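Long-range contact in nitrate transport protein nrtA (Synechocystis sp., PDB 2G29), which binds nitrate in the periplasm as the solute-binding component of the NrtABCD ABC transporter that takes up nitrate: residues 82-96 and 238-250. Residues are numbered along the deposited sequence; the frame is centred on the assembly and turned at random.
Sequences LGSASGGIDGAHILT and PEKAFGMRADWVD. With NO3 (nitrate ion), chain B.
Leu-95 and Lys-240 run alongside each other, pointing the same way, with CD2 of Leu-95 pressed to 3.5 Å from CE of Lys-240. They illustrate how a binding protein carries a ligand-binding group on the end of a sheet strand. Strands 91-95 and 240-245 are antiparallel neighbours in one of the two five-stranded sheets, and paired backbone bonds join Ala-92 to Gly-243 and Ile-94 to Ala-241. Where the pairing ends, Glu-239 O accepts twice from Thr-96: from the amide N, and from OG1 at 2.7 Å, which comes from above the carbonyl plane. At the other end Arg-245 N gives Asp-90 O a nearly straight bond, while the Asp-90 CB lies over the five-membered ring of Trp-248, 4.2 Å from its centroid. Met-244 CE sits on the same side of the indole, displaced toward the rim of the ring. Arg-245 passes its guanidinium face over Gly-83 CA, and NE makes a salt bridge to Asp-247 OD1.

Bends at chi2 (-65°) and chi4 (-59°) bring the Lys-240 chain past the His-93 ring to the nitrate, where NZ donates to O1 at 2.8 Å. Trp-73 and Gly-211 also bind the ion. NZ forms salt bridges with Glu-239 OE2, approached on its anti side, and with Asp-44; Thr-166 bonds the same OE2. A methionine in place of Lys-240 would probably leave nitrate O1 without this cationic donor and both carboxylates without their shared mate. The two acids probably keep the ammonium protonated and fix its direction, so that the anion meets a positioned positive charge.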
ATOM      1  N   LEU A  82       6.108  18.409  -7.617  1.00 12.59           N
ATOM      2  CA  LEU A  82       6.140  19.835  -7.347  1.00 12.77           C
ATOM      3  C   LEU A  82       6.953  20.227  -6.097  1.00 12.79           C
ATOM      4  O   LEU A  82       7.768  21.188  -6.149  1.00 14.86           O
ATOM      5  CB  LEU A  82       4.734  20.378  -7.155  1.00 15.31           C
ATOM      6  CG  LEU A  82       3.890  20.707  -8.362  1.00 18.18           C
ATOM      7  CD1 LEU A  82       2.565  21.222  -7.801  1.00 18.49           C
ATOM      8  CD2 LEU A  82       4.565  21.740  -9.283  1.00 19.22           C
ATOM      9  N   GLY A  83       6.702  19.548  -4.971  1.00 11.74           N
ATOM     10  CA  GLY A  83       7.370  19.861  -3.724  1.00 13.17           C
ATOM     11  C   GLY A  83       6.590  20.973  -3.050  1.00 14.27           C
ATOM     12  O   GLY A  83       5.840  21.700  -3.714  1.00 14.78           O
ATOM     13  N   SER A  84       6.766  21.126  -1.752  1.00 14.27           N
ATOM     14  CA  SER A  84       6.024  22.162  -1.046  1.00 15.17           C
ATOM     15  C   SER A  84       6.330  23.594  -1.482  1.00 16.66           C
ATOM     16  O   SER A  84       5.437  24.432  -1.473  1.00 16.41           O
ATOM     17  CB  SER A  84       6.219  22.015   0.466  1.00 17.20           C
ATOM     18  OG  SER A  84       7.554  22.247   0.828  1.00 14.29           O
ATOM     19  N   ALA A  85       7.561  23.864  -1.897  1.00 16.89           N
ATOM     20  CA  ALA A  85       7.925  25.220  -2.302  1.00 19.96           C
ATOM     21  C   ALA A  85       7.141  25.684  -3.529  1.00 21.06           C
ATOM     22  O   ALA A  85       6.970  26.892  -3.759  1.00 24.45           O
ATOM     23  CB  ALA A  85       9.441  25.299  -2.567  1.00 19.42           C
ATOM     24  N   SER A  86       6.668  24.744  -4.332  1.00 18.49           N
ATOM     25  CA  SER A  86       5.896  25.115  -5.512  1.00 17.55           C
ATOM     26  C   SER A  86       4.401  24.770  -5.360  1.00 16.07           C
ATOM     27  O   SER A  86       3.670  24.644  -6.348  1.00 18.12           O
ATOM     28  CB  SER A  86       6.504  24.463  -6.737  1.00 19.82           C
ATOM     29  OG  SER A  86       7.787  25.071  -6.995  1.00 21.91           O
ATOM     30  N   GLY A  87       3.974  24.574  -4.117  1.00 15.33           N
ATOM     31  CA  GLY A  87       2.564  24.317  -3.840  1.00 14.23           C
ATOM     32  C   GLY A  87       2.112  22.877  -3.704  1.00 13.15           C
ATOM     33  O   GLY A  87       0.913  22.611  -3.584  1.00 13.41           O
ATOM     34  N   GLY A  88       3.075  21.961  -3.720  1.00 12.45           N
ATOM     35  CA  GLY A  88       2.782  20.537  -3.591  1.00 12.04           C
ATOM     36  C   GLY A  88       3.020  20.004  -2.195  1.00 12.94           C
ATOM     37  O   GLY A  88       2.724  20.677  -1.198  1.00 13.76           O
ATOM     38  N   ILE A  89       3.564  18.793  -2.102  1.00 11.01           N
ATOM     39  CA  ILE A  89       3.769  18.169  -0.786  1.00 10.62           C
ATOM     40  C   ILE A  89       5.217  17.699  -0.615  1.00 11.17           C
ATOM     41  O   ILE A  89       5.957  17.534  -1.606  1.00 12.54           O
ATOM     42  CB  ILE A  89       2.757  16.952  -0.543  1.00 11.95           C
ATOM     43  CG1 ILE A  89       2.966  15.877  -1.642  1.00 11.46           C
ATOM     44  CG2 ILE A  89       1.312  17.457  -0.526  1.00 12.55           C
ATOM     45  CD1 ILE A  89       1.983  14.741  -1.514  1.00 12.47           C
ATOM     46  N   ASP A  90       5.616  17.490   0.637  1.00 12.17           N
ATOM     47  CA  ASP A  90       6.956  17.040   1.006  1.00 10.76           C
ATOM     48  C   ASP A  90       7.093  15.526   1.120  1.00 11.20           C
ATOM     49  O   ASP A  90       8.204  14.985   0.992  1.00 12.05           O
ATOM     50  CB  ASP A  90       7.348  17.638   2.372  1.00 12.23           C
ATOM     51  CG  ASP A  90       7.267  19.171   2.401  1.00 13.06           C
ATOM     52  OD1 ASP A  90       8.017  19.824   1.655  1.00 14.27           O
ATOM     53  OD2 ASP A  90       6.438  19.707   3.168  1.00 14.04           O
ATOM     54  N   GLY A  91       5.976  14.858   1.410  1.00 10.35           N
ATOM     55  CA  GLY A  91       6.007  13.420   1.556  1.00 11.00           C
ATOM     56  C   GLY A  91       4.588  12.900   1.532  1.00  9.56           C
ATOM     57  O   GLY A  91       3.629  13.672   1.417  1.00 11.06           O
ATOM     58  N   ALA A  92       4.434  11.591   1.683  1.00 11.27           N
ATOM     59  CA  ALA A  92       3.100  11.004   1.598  1.00 10.56           C
ATOM     60  C   ALA A  92       3.017   9.581   2.091  1.00 10.98           C
ATOM     61  O   ALA A  92       4.026   8.878   2.147  1.00 11.66           O
ATOM     62  CB  ALA A  92       2.673  10.971   0.111  1.00 11.22           C
ATOM     63  N   HIS A  93       1.780   9.195   2.426  1.00 11.13           N
ATOM     64  CA  HIS A  93       1.391   7.808   2.670  1.00 10.91           C
ATOM     65  C   HIS A  93       1.356   7.435   1.170  1.00 11.17           C
ATOM     66  O   HIS A  93       0.677   8.071   0.378  1.00 11.98           O
ATOM     67  CB  HIS A  93       0.024   7.809   3.393  1.00 10.68           C
ATOM     68  CG  HIS A  93      -1.000   6.835   2.868  1.00  9.41           C
ATOM     69  ND1 HIS A  93      -1.098   5.518   3.268  1.00 12.88           N
ATOM     70  CD2 HIS A  93      -2.072   7.072   2.073  1.00  7.85           C
ATOM     71  CE1 HIS A  93      -2.206   4.985   2.754  1.00  6.89           C
ATOM     72  NE2 HIS A  93      -2.809   5.908   2.037  1.00 11.94           N
ATOM     73  N   ILE A  94       2.092   6.395   0.784  1.00  9.80           N
ATOM     74  CA  ILE A  94       2.253   6.087  -0.629  1.00 10.45           C
ATOM     75  C   ILE A  94       2.467   4.612  -0.945  1.00 10.16           C
ATOM     76  O   ILE A  94       2.952   3.848  -0.126  1.00 10.62           O
ATOM     77  CB  ILE A  94       3.445   6.946  -1.157  1.00 11.70           C
ATOM     78  CG1 ILE A  94       3.471   6.956  -2.688  1.00 10.39           C
ATOM     79  CG2 ILE A  94       4.760   6.443  -0.571  1.00 11.73           C
ATOM     80  CD1 ILE A  94       4.247   8.211  -3.255  1.00 14.02           C
ATOM     81  N   LEU A  95       2.084   4.205  -2.149  1.00  9.22           N
ATOM     82  CA  LEU A  95       2.313   2.810  -2.554  1.00 10.25           C
ATOM     83  C   LEU A  95       3.847   2.607  -2.566  1.00  9.67           C
ATOM     84  O   LEU A  95       4.589   3.452  -3.102  1.00  9.97           O
ATOM     85  CB  LEU A  95       1.763   2.602  -3.968  1.00  9.84           C
ATOM     86  CG  LEU A  95       0.292   2.981  -4.176  1.00  9.25           C
ATOM     87  CD1 LEU A  95      -0.159   2.640  -5.607  1.00 10.42           C
ATOM     88  CD2 LEU A  95      -0.598   2.218  -3.196  1.00  9.83           C
ATOM     89  N   THR A  96       4.345   1.491  -2.037  1.00  9.53           N
ATOM     90  CA  THR A  96       5.802   1.281  -1.990  1.00  9.62           C
ATOM     91  C   THR A  96       6.568   1.474  -3.325  1.00  9.60           C
ATOM     92  O   THR A  96       7.632   2.058  -3.320  1.00 10.15           O
ATOM     93  CB  THR A  96       6.163  -0.108  -1.352  1.00 10.22           C
ATOM     94  OG1 THR A  96       5.878  -0.041   0.046  1.00 11.42           O
ATOM     95  CG2 THR A  96       7.635  -0.483  -1.548  1.00 11.15           C
ATOM     96  N   PRO A 238       4.285  -6.439   2.294  1.00  9.66           N
ATOM     97  CA  PRO A 238       4.563  -4.998   2.431  1.00  9.71           C
ATOM     98  C   PRO A 238       3.514  -4.270   1.575  1.00 10.31           C
ATOM     99  O   PRO A 238       3.127  -4.758   0.495  1.00 10.10           O
ATOM    100  CB  PRO A 238       5.964  -4.849   1.832  1.00 10.99           C
ATOM    101  CG  PRO A 238       6.015  -6.006   0.816  1.00  9.56           C
ATOM    102  CD  PRO A 238       5.369  -7.141   1.589  1.00 11.63           C
ATOM    103  N   GLU A 239       3.083  -3.090   2.020  1.00 10.33           N
ATOM    104  CA  GLU A 239       2.078  -2.345   1.251  1.00  9.68           C
ATOM    105  C   GLU A 239       2.422  -0.867   1.159  1.00  9.58           C
ATOM    106  O   GLU A 239       3.209  -0.463   0.286  1.00  9.51           O
ATOM    107  CB  GLU A 239       0.688  -2.578   1.873  1.00 11.43           C
ATOM    108  CG  GLU A 239      -0.472  -1.856   1.194  1.00  9.84           C
ATOM    109  CD  GLU A 239      -0.576  -2.084  -0.301  1.00 10.54           C
ATOM    110  OE1 GLU A 239      -0.382  -3.233  -0.779  1.00 10.17           O
ATOM    111  OE2 GLU A 239      -0.920  -1.091  -0.987  1.00 11.12           O
ATOM    112  N   LYS A 240       1.890  -0.033   2.040  1.00  8.97           N
ATOM    113  CA  LYS A 240       2.209   1.403   1.972  1.00  9.96           C
ATOM    114  C   LYS A 240       3.515   1.744   2.632  1.00 10.90           C
ATOM    115  O   LYS A 240       3.998   1.038   3.529  1.00 10.01           O
ATOM    116  CB  LYS A 240       1.095   2.243   2.619  1.00  9.19           C
ATOM    117  CG  LYS A 240      -0.288   1.961   2.060  1.00  9.97           C
ATOM    118  CD  LYS A 240      -0.388   2.376   0.573  1.00  9.74           C
ATOM    119  CE  LYS A 240      -1.831   2.332   0.068  1.00  9.23           C
ATOM    120  NZ  LYS A 240      -2.495   0.952   0.190  1.00 11.08           N
ATOM    121  N   ALA A 241       4.093   2.844   2.161  1.00 10.56           N
ATOM    122  CA  ALA A 241       5.330   3.363   2.706  1.00 10.97           C
ATOM    123  C   ALA A 241       5.115   4.798   3.158  1.00 10.98           C
ATOM    124  O   ALA A 241       4.175   5.482   2.731  1.00 10.71           O
ATOM    125  CB  ALA A 241       6.427   3.361   1.615  1.00 11.31           C
ATOM    126  N   PHE A 242       5.973   5.235   4.071  1.00 11.24           N
ATOM    127  CA  PHE A 242       5.988   6.640   4.449  1.00 11.25           C
ATOM    128  C   PHE A 242       7.176   7.153   3.610  1.00 10.68           C
ATOM    129  O   PHE A 242       8.364   6.904   3.889  1.00 11.55           O
ATOM    130  CB  PHE A 242       6.245   6.815   5.961  1.00 10.88           C
ATOM    131  CG  PHE A 242       6.457   8.256   6.398  1.00 12.34           C
ATOM    132  CD1 PHE A 242       5.869   9.313   5.736  1.00 13.64           C
ATOM    133  CD2 PHE A 242       7.231   8.527   7.516  1.00 13.96           C
ATOM    134  CE1 PHE A 242       6.037  10.630   6.163  1.00 15.64           C
ATOM    135  CE2 PHE A 242       7.407   9.848   7.952  1.00 16.24           C
ATOM    136  CZ  PHE A 242       6.813  10.880   7.273  1.00 14.34           C
ATOM    137  N   GLY A 243       6.832   7.837   2.523  1.00  9.10           N
ATOM    138  CA  GLY A 243       7.873   8.351   1.647  1.00 10.00           C
ATOM    139  C   GLY A 243       8.013   9.861   1.706  1.00  9.67           C
ATOM    140  O   GLY A 243       7.022  10.564   1.905  1.00 11.75           O
ATOM    141  N   MET A 244       9.224  10.356   1.517  1.00 11.12           N
ATOM    142  CA  MET A 244       9.442  11.791   1.504  1.00 11.87           C
ATOM    143  C   MET A 244      10.427  12.198   0.423  1.00 12.15           C
ATOM    144  O   MET A 244      11.264  11.399  -0.008  1.00 13.30           O
ATOM    145  CB  MET A 244       9.979  12.264   2.877  1.00 13.84           C
ATOM    146  CG  MET A 244       9.003  12.092   4.063  1.00 15.56           C
ATOM    147  SD  MET A 244       9.338  13.258   5.424  1.00 19.81           S
ATOM    148  CE  MET A 244       8.833  14.820   4.596  1.00 16.23           C
ATOM    149  N   ARG A 245      10.316  13.427  -0.051  1.00 11.97           N
ATOM    150  CA  ARG A 245      11.294  13.964  -1.002  1.00 11.69           C
ATOM    151  C   ARG A 245      12.658  13.939  -0.304  1.00 12.13           C
ATOM    152  O   ARG A 245      12.771  14.318   0.886  1.00 12.04           O
ATOM    153  CB  ARG A 245      10.952  15.402  -1.381  1.00 12.58           C
ATOM    154  CG  ARG A 245       9.835  15.478  -2.434  1.00 12.16           C
ATOM    155  CD  ARG A 245       9.503  16.886  -2.877  1.00 13.63           C
ATOM    156  NE  ARG A 245      10.673  17.628  -3.355  1.00 13.59           N
ATOM    157  CZ  ARG A 245      10.763  18.190  -4.547  1.00 12.93           C
ATOM    158  NH1 ARG A 245       9.768  18.084  -5.431  1.00 13.07           N
ATOM    159  NH2 ARG A 245      11.839  18.907  -4.840  1.00 14.48           N
ATOM    160  N   ALA A 246      13.683  13.491  -1.022  1.00 11.87           N
ATOM    161  CA  ALA A 246      15.003  13.438  -0.447  1.00 11.16           C
ATOM    162  C   ALA A 246      15.576  14.804  -0.163  1.00 12.94           C
ATOM    163  O   ALA A 246      16.344  14.943   0.782  1.00 13.92           O
ATOM    164  CB  ALA A 246      15.949  12.614  -1.371  1.00 12.16           C
ATOM    165  N   ASP A 247      15.221  15.803  -0.964  1.00 14.07           N
ATOM    166  CA  ASP A 247      15.764  17.140  -0.708  1.00 14.68           C
ATOM    167  C   ASP A 247      15.270  17.677   0.645  1.00 14.64           C
ATOM    168  O   ASP A 247      16.048  18.276   1.418  1.00 15.31           O
ATOM    169  CB  ASP A 247      15.435  18.119  -1.865  1.00 16.36           C
ATOM    170  CG  ASP A 247      14.010  18.678  -1.803  1.00 21.36           C
ATOM    171  OD1 ASP A 247      13.059  17.902  -1.669  1.00 16.79           O
ATOM    172  OD2 ASP A 247      13.830  19.926  -1.848  1.00 29.06           O
ATOM    173  N   TRP A 248      14.015  17.419   0.984  1.00 14.22           N
ATOM    174  CA  TRP A 248      13.495  17.902   2.251  1.00 13.74           C
ATOM    175  C   TRP A 248      14.161  17.139   3.422  1.00 13.93           C
ATOM    176  O   TRP A 248      14.544  17.730   4.423  1.00 15.26           O
ATOM    177  CB  TRP A 248      11.964  17.745   2.290  1.00 13.78           C
ATOM    178  CG  TRP A 248      11.318  18.385   3.468  1.00 14.28           C
ATOM    179  CD1 TRP A 248      10.709  19.604   3.500  1.00 16.04           C
ATOM    180  CD2 TRP A 248      11.159  17.822   4.783  1.00 14.60           C
ATOM    181  NE1 TRP A 248      10.174  19.835   4.739  1.00 15.89           N
ATOM    182  CE2 TRP A 248      10.424  18.763   5.550  1.00 14.92           C
ATOM    183  CE3 TRP A 248      11.555  16.622   5.386  1.00 16.05           C
ATOM    184  CZ2 TRP A 248      10.077  18.540   6.887  1.00 14.26           C
ATOM    185  CZ3 TRP A 248      11.219  16.394   6.721  1.00 15.63           C
ATOM    186  CH2 TRP A 248      10.473  17.352   7.461  1.00 14.07           C
ATOM    187  N   VAL A 249      14.318  15.823   3.308  1.00 13.41           N
ATOM    188  CA  VAL A 249      14.961  15.051   4.357  1.00 13.43           C
ATOM    189  C   VAL A 249      16.430  15.427   4.544  1.00 14.87           C
ATOM    190  O   VAL A 249      16.918  15.519   5.693  1.00 14.31           O
ATOM    191  CB  VAL A 249      14.832  13.514   4.084  1.00 13.81           C
ATOM    192  CG1 VAL A 249      15.656  12.714   5.109  1.00 13.82           C
ATOM    193  CG2 VAL A 249      13.353  13.131   4.156  1.00 12.98           C
ATOM    194  N   ASP A 250      17.135  15.646   3.437  1.00 15.39           N
ATOM    195  CA  ASP A 250      18.575  15.974   3.508  1.00 16.01           C
ATOM    196  C   ASP A 250      18.756  17.369   4.103  1.00 16.74           C
ATOM    197  O   ASP A 250      19.758  17.628   4.767  1.00 17.72           O
ATOM    198  CB  ASP A 250      19.221  15.964   2.117  1.00 16.88           C
ATOM    199  CG  ASP A 250      19.364  14.558   1.508  1.00 15.81           C
ATOM    200  OD1 ASP A 250      19.147  13.543   2.198  1.00 17.25           O
ATOM    201  OD2 ASP A 250      19.722  14.493   0.308  1.00 18.75           O
TER
HETATM  202  N   NO3 B 700      -5.239   1.682  -2.256  1.00 13.58           N
HETATM  203  O1  NO3 B 700      -4.990   1.019  -1.089  1.00 11.55           O
HETATM  204  O2  NO3 B 700      -6.319   1.655  -3.073  1.00 13.12           O
HETATM  205  O3  NO3 B 700      -4.118   2.569  -2.766  1.00 12.31           O